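Local coordinates for tyrosine specific protein phosphatase (Trypanosoma cruzi, PDB 4AZ1) that probably removes phosphate from phosphotyrosine residues of proteins, at residues Asn78-Ala92 with Val259-Val271. Sequence-based numbering, arbitrary orientation.
With FMT (formic acid), chain H.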
ATOM      1  N   ASN A  78      -0.855   9.736  -8.272  1.00 42.22           N
ATOM      2  CA  ASN A  78      -1.658  10.748  -8.956  1.00 46.52           C
ATOM      3  C   ASN A  78      -1.079  12.103  -8.546  1.00 49.18           C
ATOM      4  O   ASN A  78      -1.540  12.717  -7.574  1.00 51.05           O
ATOM      5  CB  ASN A  78      -3.118  10.612  -8.519  1.00 37.93           C
ATOM      6  CG  ASN A  78      -4.053  11.556  -9.243  1.00 45.66           C
ATOM      7  OD1 ASN A  78      -3.719  12.710  -9.516  1.00 56.11           O
ATOM      8  ND2 ASN A  78      -5.253  11.071  -9.533  1.00 42.20           N
ATOM      9  N   GLY A  79      -0.037  12.547  -9.249  1.00 34.37           N
ATOM     10  CA  GLY A  79       0.661  13.757  -8.839  1.00 40.15           C
ATOM     11  C   GLY A  79       1.415  14.448  -9.954  1.00 43.23           C
ATOM     12  O   GLY A  79       1.748  13.833 -10.970  1.00 46.06           O
ATOM     13  N   ASN A  80       1.690  15.737  -9.767  1.00 38.19           N
ATOM     14  CA  ASN A  80       2.389  16.514 -10.784  1.00 33.80           C
ATOM     15  C   ASN A  80       3.485  17.376 -10.185  1.00 39.88           C
ATOM     16  O   ASN A  80       3.374  17.839  -9.040  1.00 41.93           O
ATOM     17  CB  ASN A  80       1.413  17.411 -11.541  1.00 41.68           C
ATOM     18  CG  ASN A  80       0.354  16.624 -12.287  1.00 45.69           C
ATOM     19  OD1 ASN A  80      -0.707  16.317 -11.734  1.00 43.61           O
ATOM     20  ND2 ASN A  80       0.627  16.306 -13.556  1.00 36.17           N
ATOM     21  N   LEU A  81       4.538  17.592 -10.968  1.00 43.37           N
ATOM     22  CA  LEU A  81       5.636  18.471 -10.579  1.00 48.42           C
ATOM     23  C   LEU A  81       5.197  19.923 -10.755  1.00 43.34           C
ATOM     24  O   LEU A  81       4.868  20.334 -11.854  1.00 39.04           O
ATOM     25  CB  LEU A  81       6.862  18.212 -11.465  1.00 44.11           C
ATOM     26  CG  LEU A  81       8.150  18.940 -11.071  1.00 44.09           C
ATOM     27  CD1 LEU A  81       8.553  18.542  -9.676  1.00 41.94           C
ATOM     28  CD2 LEU A  81       9.308  18.677 -12.048  1.00 46.89           C
ATOM     29  N   ILE A  82       5.179  20.703  -9.682  1.00 45.96           N
ATOM     30  CA  ILE A  82       4.849  22.109  -9.845  1.00 47.02           C
ATOM     31  C   ILE A  82       6.104  22.965  -9.818  1.00 45.20           C
ATOM     32  O   ILE A  82       6.824  22.980  -8.821  1.00 44.44           O
ATOM     33  CB  ILE A  82       3.878  22.600  -8.771  1.00 43.72           C
ATOM     34  CG1 ILE A  82       2.704  21.619  -8.628  1.00 34.66           C
ATOM     35  CG2 ILE A  82       3.387  24.019  -9.125  1.00 43.40           C
ATOM     36  CD1 ILE A  82       1.767  21.596  -9.824  1.00 42.24           C
ATOM     37  N   ASP A  83       6.356  23.685 -10.908  1.00 42.19           N
ATOM     38  CA  ASP A  83       7.536  24.535 -11.013  1.00 49.34           C
ATOM     39  C   ASP A  83       7.093  25.958 -11.352  1.00 50.98           C
ATOM     40  O   ASP A  83       6.483  26.192 -12.398  1.00 51.56           O
ATOM     41  CB  ASP A  83       8.478  23.988 -12.098  1.00 60.79           C
ATOM     42  CG  ASP A  83       9.750  24.828 -12.275  1.00 68.58           C
ATOM     43  OD1 ASP A  83      10.342  25.293 -11.270  1.00 66.84           O
ATOM     44  OD2 ASP A  83      10.170  25.007 -13.439  1.00 77.76           O
ATOM     45  N   LEU A  84       7.381  26.903 -10.462  1.00 48.12           N
ATOM     46  CA  LEU A  84       7.021  28.303 -10.695  1.00 57.75           C
ATOM     47  C   LEU A  84       8.240  29.230 -10.756  1.00 54.75           C
ATOM     48  O   LEU A  84       8.111  30.425 -10.487  1.00 54.66           O
ATOM     49  CB  LEU A  84       6.062  28.790  -9.606  1.00 55.72           C
ATOM     50  CG  LEU A  84       4.744  28.019  -9.480  1.00 59.93           C
ATOM     51  CD1 LEU A  84       4.198  28.057  -8.057  1.00 55.46           C
ATOM     52  CD2 LEU A  84       3.715  28.563 -10.458  1.00 58.08           C
ATOM     53  N   ASP A  85       9.407  28.684 -11.102  1.00 59.38           N
ATOM     54  CA  ASP A  85      10.643  29.479 -11.196  1.00 70.18           C
ATOM     55  C   ASP A  85      11.000  30.051  -9.828  1.00 67.42           C
ATOM     56  O   ASP A  85      11.384  31.213  -9.703  1.00 69.81           O
ATOM     57  CB  ASP A  85      10.506  30.626 -12.215  1.00 79.96           C
ATOM     58  CG  ASP A  85      10.315  30.134 -13.638  1.00 93.32           C
ATOM     59  OD1 ASP A  85      10.981  29.150 -14.022  1.00 98.07           O
ATOM     60  OD2 ASP A  85       9.502  30.743 -14.372  1.00 94.86           O
ATOM     61  N   LEU A  86      10.848  29.228  -8.800  1.00 60.45           N
ATOM     62  CA  LEU A  86      11.126  29.644  -7.433  1.00 56.30           C
ATOM     63  C   LEU A  86      12.166  28.688  -6.859  1.00 51.15           C
ATOM     64  O   LEU A  86      12.532  27.716  -7.531  1.00 50.55           O
ATOM     65  CB  LEU A  86       9.838  29.631  -6.618  1.00 56.07           C
ATOM     66  CG  LEU A  86       8.771  30.595  -7.135  1.00 62.45           C
ATOM     67  CD1 LEU A  86       7.531  30.451  -6.291  1.00 66.36           C
ATOM     68  CD2 LEU A  86       9.270  32.027  -7.121  1.00 68.75           C
ATOM     69  N   PRO A  87      12.690  28.982  -5.651  1.00 54.05           N
ATOM     70  CA  PRO A  87      13.741  28.106  -5.120  1.00 54.43           C
ATOM     71  C   PRO A  87      13.265  26.680  -4.902  1.00 46.53           C
ATOM     72  O   PRO A  87      14.054  25.747  -5.043  1.00 48.67           O
ATOM     73  CB  PRO A  87      14.089  28.765  -3.785  1.00 54.27           C
ATOM     74  CG  PRO A  87      13.907  30.223  -4.066  1.00 55.32           C
ATOM     75  CD  PRO A  87      12.630  30.258  -4.904  1.00 53.15           C
ATOM     76  N   HIS A  88      11.992  26.515  -4.569  1.00 47.64           N
ATOM     77  CA  HIS A  88      11.446  25.173  -4.387  1.00 47.69           C
ATOM     78  C   HIS A  88      10.468  24.779  -5.487  1.00 47.11           C
ATOM     79  O   HIS A  88       9.660  25.599  -5.954  1.00 49.98           O
ATOM     80  CB  HIS A  88      10.770  25.027  -3.013  1.00 42.82           C
ATOM     81  CG  HIS A  88      11.730  25.056  -1.869  1.00 53.92           C
ATOM     82  ND1 HIS A  88      12.125  26.229  -1.258  1.00 54.82           N
ATOM     83  CD2 HIS A  88      12.399  24.060  -1.240  1.00 51.69           C
ATOM     84  CE1 HIS A  88      12.985  25.950  -0.296  1.00 57.51           C
ATOM     85  NE2 HIS A  88      13.166  24.641  -0.261  1.00 56.66           N
ATOM     86  N   LYS A  89      10.561  23.516  -5.896  1.00 46.08           N
ATOM     87  CA  LYS A  89       9.547  22.878  -6.722  1.00 47.27           C
ATOM     88  C   LYS A  89       8.721  22.025  -5.786  1.00 42.03           C
ATOM     89  O   LYS A  89       9.147  21.720  -4.662  1.00 39.29           O
ATOM     90  CB  LYS A  89      10.181  21.970  -7.779  1.00 53.81           C
ATOM     91  CG  LYS A  89      11.138  22.660  -8.727  1.00 59.32           C
ATOM     92  CD  LYS A  89      11.385  21.785  -9.950  1.00 66.45           C
ATOM     93  CE  LYS A  89      12.401  22.419 -10.897  1.00 73.69           C
ATOM     94  NZ  LYS A  89      12.443  21.732 -12.227  1.00 75.16           N
ATOM     95  N   PHE A  90       7.542  21.624  -6.250  1.00 34.85           N
ATOM     96  CA  PHE A  90       6.632  20.882  -5.406  1.00 38.05           C
ATOM     97  C   PHE A  90       6.096  19.685  -6.160  1.00 40.87           C
ATOM     98  O   PHE A  90       6.048  19.691  -7.393  1.00 38.37           O
ATOM     99  CB  PHE A  90       5.496  21.802  -4.964  1.00 34.97           C
ATOM    100  CG  PHE A  90       5.959  22.922  -4.082  1.00 38.82           C
ATOM    101  CD1 PHE A  90       6.410  24.123  -4.632  1.00 34.37           C
ATOM    102  CD2 PHE A  90       5.992  22.761  -2.696  1.00 32.94           C
ATOM    103  CE1 PHE A  90       6.863  25.154  -3.811  1.00 41.77           C
ATOM    104  CE2 PHE A  90       6.444  23.788  -1.867  1.00 38.88           C
ATOM    105  CZ  PHE A  90       6.881  24.987  -2.427  1.00 45.59           C
ATOM    106  N   VAL A  91       5.727  18.648  -5.422  1.00 36.06           N
ATOM    107  CA  VAL A  91       4.923  17.582  -5.991  1.00 41.33           C
ATOM    108  C   VAL A  91       3.540  17.685  -5.373  1.00 39.65           C
ATOM    109  O   VAL A  91       3.352  17.415  -4.181  1.00 34.64           O
ATOM    110  CB  VAL A  91       5.535  16.189  -5.741  1.00 41.16           C
ATOM    111  CG1 VAL A  91       4.627  15.116  -6.304  1.00 39.22           C
ATOM    112  CG2 VAL A  91       6.913  16.095  -6.399  1.00 40.60           C
ATOM    113  N   ALA A  92       2.574  18.122  -6.176  1.00 31.98           N
ATOM    114  CA  ALA A  92       1.195  18.195  -5.705  1.00 35.74           C
ATOM    115  C   ALA A  92       0.538  16.864  -6.045  1.00 35.46           C
ATOM    116  O   ALA A  92       0.506  16.472  -7.210  1.00 33.68           O
ATOM    117  CB  ALA A  92       0.444  19.359  -6.380  1.00 27.55           C
ATOM    118  N   VAL A 259      -0.077  33.325 -10.510  1.00 37.45           N
ATOM    119  CA  VAL A 259       0.461  32.152  -9.843  1.00 35.83           C
ATOM    120  C   VAL A 259      -0.496  30.966  -9.933  1.00 36.84           C
ATOM    121  O   VAL A 259      -0.088  29.853 -10.276  1.00 38.54           O
ATOM    122  CB  VAL A 259       0.750  32.458  -8.365  1.00 40.85           C
ATOM    123  CG1 VAL A 259       0.766  31.184  -7.536  1.00 40.42           C
ATOM    124  CG2 VAL A 259       2.076  33.196  -8.243  1.00 41.79           C
ATOM    125  N   VAL A 260      -1.770  31.199  -9.639  1.00 36.84           N
ATOM    126  CA  VAL A 260      -2.736  30.109  -9.703  1.00 39.61           C
ATOM    127  C   VAL A 260      -2.926  29.654 -11.148  1.00 39.14           C
ATOM    128  O   VAL A 260      -3.032  28.456 -11.418  1.00 33.19           O
ATOM    129  CB  VAL A 260      -4.063  30.481  -9.013  1.00 35.55           C
ATOM    130  CG1 VAL A 260      -5.114  29.382  -9.199  1.00 30.24           C
ATOM    131  CG2 VAL A 260      -3.805  30.690  -7.531  1.00 26.32           C
ATOM    132  N   SER A 261      -2.910  30.603 -12.080  1.00 32.71           N
ATOM    133  CA  SER A 261      -3.056  30.258 -13.486  1.00 40.52           C
ATOM    134  C   SER A 261      -1.928  29.318 -13.921  1.00 40.78           C
ATOM    135  O   SER A 261      -2.163  28.313 -14.601  1.00 49.38           O
ATOM    136  CB  SER A 261      -3.071  31.523 -14.342  1.00 48.05           C
ATOM    137  OG  SER A 261      -4.109  31.463 -15.296  1.00 65.36           O
ATOM    138  N   ALA A 262      -0.707  29.627 -13.503  1.00 33.73           N
ATOM    139  CA  ALA A 262       0.452  28.801 -13.858  1.00 42.10           C
ATOM    140  C   ALA A 262       0.449  27.433 -13.162  1.00 40.15           C
ATOM    141  O   ALA A 262       0.928  26.446 -13.721  1.00 45.51           O
ATOM    142  CB  ALA A 262       1.747  29.545 -13.578  1.00 35.93           C
ATOM    143  N   MET A 263      -0.069  27.373 -11.940  1.00 43.98           N
ATOM    144  CA  MET A 263      -0.204  26.087 -11.266  1.00 40.59           C
ATOM    145  C   MET A 263      -1.213  25.224 -12.018  1.00 40.27           C
ATOM    146  O   MET A 263      -0.997  24.030 -12.212  1.00 39.07           O
ATOM    147  CB  MET A 263      -0.679  26.271  -9.820  1.00 37.82           C
ATOM    148  CG  MET A 263       0.364  26.825  -8.867  1.00 42.67           C
ATOM    149  SD  MET A 263      -0.194  26.709  -7.149  1.00 44.00           S
ATOM    150  CE  MET A 263      -1.762  27.594  -7.246  1.00 35.48           C
ATOM    151  N   ARG A 264      -2.320  25.838 -12.428  1.00 38.90           N
ATOM    152  CA  ARG A 264      -3.373  25.129 -13.155  1.00 40.39           C
ATOM    153  C   ARG A 264      -2.912  24.511 -14.478  1.00 32.55           C
ATOM    154  O   ARG A 264      -3.432  23.475 -14.897  1.00 50.04           O
ATOM    155  CB  ARG A 264      -4.581  26.053 -13.380  1.00 42.88           C
ATOM    156  CG  ARG A 264      -5.573  25.945 -12.256  1.00 48.73           C
ATOM    157  CD  ARG A 264      -6.687  26.986 -12.269  1.00 54.35           C
ATOM    158  NE  ARG A 264      -7.584  26.713 -11.142  1.00 57.78           N
ATOM    159  CZ  ARG A 264      -8.793  26.173 -11.259  1.00 51.04           C
ATOM    160  NH1 ARG A 264      -9.279  25.894 -12.466  1.00 49.42           N
ATOM    161  NH2 ARG A 264      -9.527  25.936 -10.173  1.00 49.40           N
ATOM    162  N   ARG A 265      -1.938  25.138 -15.133  1.00 40.65           N
ATOM    163  CA  ARG A 265      -1.404  24.591 -16.378  1.00 46.09           C
ATOM    164  C   ARG A 265      -0.590  23.337 -16.102  1.00 46.76           C
ATOM    165  O   ARG A 265      -0.348  22.534 -17.006  1.00 50.51           O
ATOM    166  CB  ARG A 265      -0.513  25.608 -17.105  1.00 51.42           C
ATOM    167  CG  ARG A 265      -1.246  26.762 -17.767  1.00 55.33           C
ATOM    168  CD  ARG A 265      -0.285  27.626 -18.604  1.00 63.66           C
ATOM    169  NE  ARG A 265       0.554  28.510 -17.785  1.00 68.03           N
ATOM    170  CZ  ARG A 265       0.213  29.748 -17.419  1.00 69.20           C
ATOM    171  NH1 ARG A 265      -0.957  30.268 -17.786  1.00 54.95           N
ATOM    172  NH2 ARG A 265       1.043  30.474 -16.682  1.00 72.18           N
ATOM    173  N   GLN A 266      -0.152  23.175 -14.859  1.00 40.14           N
ATOM    174  CA  GLN A 266       0.743  22.067 -14.530  1.00 44.53           C
ATOM    175  C   GLN A 266       0.014  20.935 -13.807  1.00 40.13           C
ATOM    176  O   GLN A 266       0.472  19.796 -13.798  1.00 41.21           O
ATOM    177  CB  GLN A 266       1.919  22.578 -13.694  1.00 40.23           C
ATOM    178  CG  GLN A 266       2.833  23.566 -14.415  1.00 51.39           C
ATOM    179  CD  GLN A 266       3.882  24.141 -13.480  1.00 56.51           C
ATOM    180  OE1 GLN A 266       4.863  23.477 -13.144  1.00 54.55           O
ATOM    181  NE2 GLN A 266       3.667  25.376 -13.038  1.00 57.61           N
ATOM    182  N   ARG A 267      -1.118  21.262 -13.192  1.00 37.90           N
ATOM    183  CA  ARG A 267      -1.999  20.257 -12.592  1.00 38.32           C
ATOM    184  C   ARG A 267      -3.430  20.779 -12.651  1.00 39.40           C
ATOM    185  O   ARG A 267      -3.795  21.705 -11.924  1.00 38.42           O
ATOM    186  CB  ARG A 267      -1.608  19.961 -11.136  1.00 31.16           C
ATOM    187  CG  ARG A 267      -2.484  18.895 -10.448  1.00 33.14           C
ATOM    188  CD  ARG A 267      -1.822  18.387  -9.165  1.00 31.95           C
ATOM    189  NE  ARG A 267      -2.701  17.548  -8.339  1.00 30.99           N
ATOM    190  CZ  ARG A 267      -2.829  16.227  -8.458  1.00 35.47           C
ATOM    191  NH1 ARG A 267      -2.151  15.572  -9.400  1.00 35.69           N
ATOM    192  NH2 ARG A 267      -3.652  15.563  -7.644  1.00 32.10           N
ATOM    193  N   PHE A 268      -4.231  20.183 -13.526  1.00 39.05           N
ATOM    194  CA  PHE A 268      -5.585  20.663 -13.784  1.00 36.13           C
ATOM    195  C   PHE A 268      -6.391  20.858 -12.504  1.00 40.59           C
ATOM    196  O   PHE A 268      -6.474  19.955 -11.669  1.00 35.03           O
ATOM    197  CB  PHE A 268      -6.320  19.684 -14.697  1.00 35.47           C
ATOM    198  CG  PHE A 268      -7.659  20.175 -15.132  1.00 36.32           C
ATOM    199  CD1 PHE A 268      -7.772  21.007 -16.238  1.00 39.14           C
ATOM    200  CD2 PHE A 268      -8.811  19.827 -14.422  1.00 41.66           C
ATOM    201  CE1 PHE A 268      -9.011  21.485 -16.645  1.00 47.21           C
ATOM    202  CE2 PHE A 268     -10.055  20.307 -14.817  1.00 50.95           C
ATOM    203  CZ  PHE A 268     -10.152  21.139 -15.933  1.00 49.59           C
ATOM    204  N   GLY A 269      -6.971  22.044 -12.344  1.00 36.48           N
ATOM    205  CA  GLY A 269      -7.921  22.265 -11.266  1.00 39.91           C
ATOM    206  C   GLY A 269      -7.322  22.776  -9.971  1.00 39.13           C
ATOM    207  O   GLY A 269      -8.051  22.912  -8.981  1.00 32.41           O
ATOM    208  N   MET A 270      -6.019  23.077  -9.972  1.00 37.99           N
ATOM    209  CA  MET A 270      -5.346  23.587  -8.770  1.00 31.69           C
ATOM    210  C   MET A 270      -6.099  24.780  -8.163  1.00 38.36           C
ATOM    211  O   MET A 270      -6.519  25.715  -8.888  1.00 31.96           O
ATOM    212  CB  MET A 270      -3.883  23.978  -9.055  1.00 39.31           C
ATOM    213  CG  MET A 270      -2.904  22.808  -9.142  1.00 46.71           C
ATOM    214  SD  MET A 270      -2.603  21.939  -7.589  1.00 47.10           S
ATOM    215  CE  MET A 270      -1.099  22.742  -7.034  1.00 56.06           C
ATOM    216  N   VAL A 271      -6.230  24.742  -6.834  1.00 42.19           N
ATOM    217  CA  VAL A 271      -7.137  25.618  -6.090  1.00 42.79           C
ATOM    218  C   VAL A 271      -8.580  25.346  -6.533  1.00 33.42           C
ATOM    219  O   VAL A 271      -9.089  25.915  -7.502  1.00 30.36           O
ATOM    220  CB  VAL A 271      -6.765  27.111  -6.178  1.00 42.23           C
ATOM    221  CG1 VAL A 271      -7.634  27.904  -5.216  1.00 35.52           C
ATOM    222  CG2 VAL A 271      -5.282  27.306  -5.827  1.00 32.11           C
TER
HETATM  223  C   FMT H1306      -0.682   9.266  -4.489  1.00 68.43           C
HETATM  224  O1  FMT H1306      -1.124   8.905  -5.589  1.00 61.87           O
HETATM  225  O2  FMT H1306      -0.174  10.372  -4.244  1.00 57.81           O
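Strand 79-82, the outermost on its side of the mixed sheet of the protein tyrosine phosphatase fold, packs on the C-terminal part of helix 255-266; the axes of strand 79-82 and helix segment 259-266 approach to 8.6 Å, their N-to-C directions 135° apart. The strand pairs antiparallel with strand 90-92 in a beta hairpin, and Asn80 comes level with Arg267, Ile82 with Gln266. Gln266 grips the backbone of Asp83 with both polar atoms of its side-chain amide: OE1 takes a nearly straight bond from Asp83 N (2.7 Å, 170°), while NE2 gives one to Asp83 O from above the carbonyl plane and a second to Ala262 O, one turn back in the helix. These three bonds fix the amide's rotation. Leu84 CD2 rests on Ala262 CB at 3.8 Å, and Ile82 sends CD1 between Gln266 CB and the methyl of Met270. Arg267 runs extended past Ala92 CB to the start of the strand. Ala92 O lies over one face of its guanidinium; NE and NH2 are held by Gly229 O and Ala228 O. Asn78 OD1 accepts from Arg267 NH1 at 3.3 Å, while ND2 of Asn78 is hydrogen-bonded to Ile54 O. The shorter bond joins Arg267 NH1 to Asn80 OD1, 2.8 Å away and in the guanidinium plane.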